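Local coordinates for protein peptidoglycan DD-endopeptidase ShyB (Vibrio cholerae, PDB 2GU1) that cleaves the peptide cross-links between peptidoglycan strands as a zinc-dependent endopeptidase, probably allowing new glycan to be inserted as the cell wall expands, at residues A[44-49]-A[257-262]. Sequence-based numbering, arbitrary orientation.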
ATOM      1  N   GLN A  44      -6.276   6.116  -3.957  1.00 23.67           N
ATOM      2  CA  GLN A  44      -6.708   4.770  -4.331  1.00 23.60           C
ATOM      3  C   GLN A  44      -6.682   4.602  -5.859  1.00 22.51           C
ATOM      4  O   GLN A  44      -6.284   3.567  -6.384  1.00 20.47           O
ATOM      5  CB  GLN A  44      -8.143   4.533  -3.857  1.00 28.16           C
ATOM      6  CG  GLN A  44      -8.413   4.845  -2.390  1.00 33.22           C
ATOM      7  CD  GLN A  44      -8.153   3.666  -1.488  1.00 37.84           C
ATOM      8  OE1 GLN A  44      -7.053   3.118  -1.460  1.00 40.11           O
ATOM      9  NE2 GLN A  44      -9.173   3.265  -0.734  1.00 40.74           N
ATOM     10  N   LEU A  45      -7.116   5.632  -6.566  1.00 21.33           N
ATOM     11  CA  LEU A  45      -7.201   5.575  -8.022  1.00 22.14           C
ATOM     12  C   LEU A  45      -5.880   5.483  -8.781  1.00 22.81           C
ATOM     13  O   LEU A  45      -5.856   5.043  -9.929  1.00 23.03           O
ATOM     14  CB  LEU A  45      -8.039   6.757  -8.518  1.00 18.08           C
ATOM     15  CG  LEU A  45      -9.493   6.647  -8.022  1.00 23.45           C
ATOM     16  CD1 LEU A  45     -10.227   7.966  -8.234  1.00 19.10           C
ATOM     17  CD2 LEU A  45     -10.204   5.486  -8.747  1.00 21.76           C
ATOM     18  N   ASP A  46      -4.778   5.873  -8.148  1.00 22.65           N
ATOM     19  CA  ASP A  46      -3.479   5.796  -8.813  1.00 26.57           C
ATOM     20  C   ASP A  46      -2.991   4.350  -8.920  1.00 27.29           C
ATOM     21  O   ASP A  46      -2.136   4.033  -9.749  1.00 31.46           O
ATOM     22  CB  ASP A  46      -2.434   6.607  -8.051  1.00 28.56           C
ATOM     23  CG  ASP A  46      -2.292   8.015  -8.572  1.00 28.92           C
ATOM     24  OD1 ASP A  46      -1.397   8.724  -8.086  1.00 30.74           O
ATOM     25  OD2 ASP A  46      -3.065   8.419  -9.464  1.00 30.15           O
ATOM     26  N   MET A  47      -3.534   3.477  -8.086  1.00 30.02           N
ATOM     27  CA  MET A  47      -3.114   2.083  -8.094  1.00 31.30           C
ATOM     28  C   MET A  47      -4.061   1.125  -8.815  1.00 29.28           C
ATOM     29  O   MET A  47      -4.035  -0.070  -8.536  1.00 26.17           O
ATOM     30  CB  MET A  47      -2.897   1.594  -6.658  1.00 38.36           C
ATOM     31  CG  MET A  47      -4.162   1.522  -5.808  1.00 43.39           C
ATOM     32  SD  MET A  47      -3.881   0.863  -4.134  1.00 55.52           S
ATOM     33  CE  MET A  47      -3.602   2.369  -3.200  1.00 52.70           C
ATOM     34  N   ILE A  48      -4.886   1.632  -9.737  1.00 26.85           N
ATOM     35  CA  ILE A  48      -5.811   0.755 -10.460  1.00 26.95           C
ATOM     36  C   ILE A  48      -5.033  -0.294 -11.233  1.00 25.56           C
ATOM     37  O   ILE A  48      -4.059   0.016 -11.916  1.00 26.82           O
ATOM     38  CB  ILE A  48      -6.711   1.516 -11.456  1.00 26.49           C
ATOM     39  CG1 ILE A  48      -5.850   2.276 -12.469  1.00 28.18           C
ATOM     40  CG2 ILE A  48      -7.642   2.429 -10.703  1.00 29.00           C
ATOM     41  CD1 ILE A  48      -6.632   2.861 -13.629  1.00 29.73           C
ATOM     42  N   GLN A  49      -5.487  -1.535 -11.134  1.00 28.41           N
ATOM     43  CA  GLN A  49      -4.835  -2.659 -11.789  1.00 30.11           C
ATOM     44  C   GLN A  49      -5.776  -3.359 -12.769  1.00 30.61           C
ATOM     45  O   GLN A  49      -6.996  -3.355 -12.583  1.00 30.04           O
ATOM     46  CB  GLN A  49      -4.384  -3.673 -10.734  1.00 30.78           C
ATOM     47  CG  GLN A  49      -3.400  -3.136  -9.703  1.00 36.35           C
ATOM     48  CD  GLN A  49      -2.029  -2.888 -10.284  1.00 38.10           C
ATOM     49  OE1 GLN A  49      -1.434  -3.784 -10.883  1.00 42.61           O
ATOM     50  NE2 GLN A  49      -1.513  -1.672 -10.109  1.00 40.05           N
ATOM     51  N   ARG A 257       5.172   8.824  -8.424  1.00 37.35           N
ATOM     52  CA  ARG A 257       4.265   9.591  -9.268  1.00 37.22           C
ATOM     53  C   ARG A 257       4.237  11.094  -9.049  1.00 36.60           C
ATOM     54  O   ARG A 257       4.693  11.608  -8.024  1.00 32.26           O
ATOM     55  CB  ARG A 257       2.827   9.102  -9.091  1.00 39.60           C
ATOM     56  CG  ARG A 257       2.592   7.649  -9.414  1.00 43.77           C
ATOM     57  CD  ARG A 257       1.113   7.418  -9.691  1.00 46.03           C
ATOM     58  NE  ARG A 257       0.775   5.999  -9.701  1.00 49.00           N
ATOM     59  CZ  ARG A 257       1.377   5.091 -10.461  1.00 50.35           C
ATOM     60  NH1 ARG A 257       2.356   5.452 -11.282  1.00 51.10           N
ATOM     61  NH2 ARG A 257       1.003   3.819 -10.394  1.00 50.37           N
ATOM     62  N   LYS A 258       3.673  11.783 -10.038  1.00 34.94           N
ATOM     63  CA  LYS A 258       3.484  13.222  -9.990  1.00 36.67           C
ATOM     64  C   LYS A 258       1.965  13.372 -10.046  1.00 35.78           C
ATOM     65  O   LYS A 258       1.352  13.195 -11.098  1.00 37.77           O
ATOM     66  CB  LYS A 258       4.118  13.913 -11.200  1.00 38.47           C
ATOM     67  CG  LYS A 258       4.284  15.423 -11.025  1.00 42.00           C
ATOM     68  CD  LYS A 258       2.965  16.113 -10.702  1.00 42.99           C
ATOM     69  CE  LYS A 258       3.174  17.376  -9.866  1.00 44.87           C
ATOM     70  NZ  LYS A 258       1.881  18.011  -9.460  1.00 41.88           N
ATOM     71  N   HIS A 259       1.369  13.698  -8.908  1.00 33.87           N
ATOM     72  CA  HIS A 259      -0.074  13.845  -8.798  1.00 32.00           C
ATOM     73  C   HIS A 259      -0.458  15.325  -8.779  1.00 31.60           C
ATOM     74  O   HIS A 259       0.205  16.141  -8.140  1.00 31.00           O
ATOM     75  CB  HIS A 259      -0.532  13.137  -7.520  1.00 29.93           C
ATOM     76  CG  HIS A 259      -2.014  12.982  -7.393  1.00 27.92           C
ATOM     77  ND1 HIS A 259      -2.845  14.019  -7.022  1.00 28.99           N
ATOM     78  CD2 HIS A 259      -2.810  11.897  -7.544  1.00 27.40           C
ATOM     79  CE1 HIS A 259      -4.087  13.576  -6.944  1.00 26.79           C
ATOM     80  NE2 HIS A 259      -4.093  12.292  -7.256  1.00 26.53           N
ATOM     81  N   PRO A 260      -1.535  15.692  -9.490  1.00 31.49           N
ATOM     82  CA  PRO A 260      -1.983  17.089  -9.541  1.00 30.93           C
ATOM     83  C   PRO A 260      -2.228  17.705  -8.166  1.00 30.65           C
ATOM     84  O   PRO A 260      -2.007  18.904  -7.962  1.00 30.65           O
ATOM     85  CB  PRO A 260      -3.272  17.014 -10.365  1.00 32.40           C
ATOM     86  CG  PRO A 260      -3.064  15.798 -11.227  1.00 33.16           C
ATOM     87  CD  PRO A 260      -2.420  14.821 -10.285  1.00 31.79           C
ATOM     88  N   TYR A 261      -2.677  16.883  -7.224  1.00 27.79           N
ATOM     89  CA  TYR A 261      -2.977  17.370  -5.886  1.00 28.81           C
ATOM     90  C   TYR A 261      -2.008  16.911  -4.803  1.00 26.73           C
ATOM     91  O   TYR A 261      -1.686  17.675  -3.890  1.00 26.90           O
ATOM     92  CB  TYR A 261      -4.414  16.983  -5.540  1.00 29.30           C
ATOM     93  CG  TYR A 261      -5.395  17.668  -6.462  1.00 32.87           C
ATOM     94  CD1 TYR A 261      -5.812  18.973  -6.218  1.00 32.44           C
ATOM     95  CD2 TYR A 261      -5.814  17.052  -7.644  1.00 33.22           C
ATOM     96  CE1 TYR A 261      -6.614  19.656  -7.127  1.00 35.70           C
ATOM     97  CE2 TYR A 261      -6.619  17.728  -8.563  1.00 35.37           C
ATOM     98  CZ  TYR A 261      -7.011  19.029  -8.299  1.00 36.56           C
ATOM     99  OH  TYR A 261      -7.780  19.712  -9.216  1.00 38.78           O
ATOM    100  N   ALA A 262      -1.542  15.676  -4.902  1.00 23.22           N
ATOM    101  CA  ALA A 262      -0.593  15.157  -3.918  1.00 23.62           C
ATOM    102  C   ALA A 262       0.820  15.565  -4.328  1.00 22.07           C
ATOM    103  O   ALA A 262       1.780  15.326  -3.598  1.00 23.24           O
ATOM    104  CB  ALA A 262      -0.702  13.644  -3.826  1.00 18.69           C
TER
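Asp46, in the short 3-10 turn 45-46, faces the end of strand 251-259 with no backbone pairing, its CA 8.6 Å from the CA of Arg257, so the gap is crossed by side chains, chiefly the long Arg257, which also reaches the Asp46 backbone. Arg257, with CG beside its backbone N (chi1 -59°) and an extended chain from CG to NE, runs past the Asp46 side chain in the opposite direction. Its CD lies 3.3 Å from Asp46 OD1, while NH2 gives a weak, bent hydrogen bond to Asp46 O (3.2 Å). The salt bridge from Arg257 NE to Asp46 OD1 is long at 3.8 Å, and carboxylate and guanidinium planes are nearly perpendicular. Asp46 OD1 also meets the buried His259 ring at its edge, 3.5 Å from CD2, but has its stronger partner outside the contact, a hydrogen bond with Tyr265 OH of strand 265-269. Across the ring, Tyr261 N (2.9 Å) and Ala262 N both grip His259 ND1, tilted out of the ring plane, while Pro260 CD lies over one face, offset toward the rim. About 13 Å from the catalytic zinc to the His259 side chain, this small, largely polar contact belongs to the interface between the LysM-like and M23 peptidase domains.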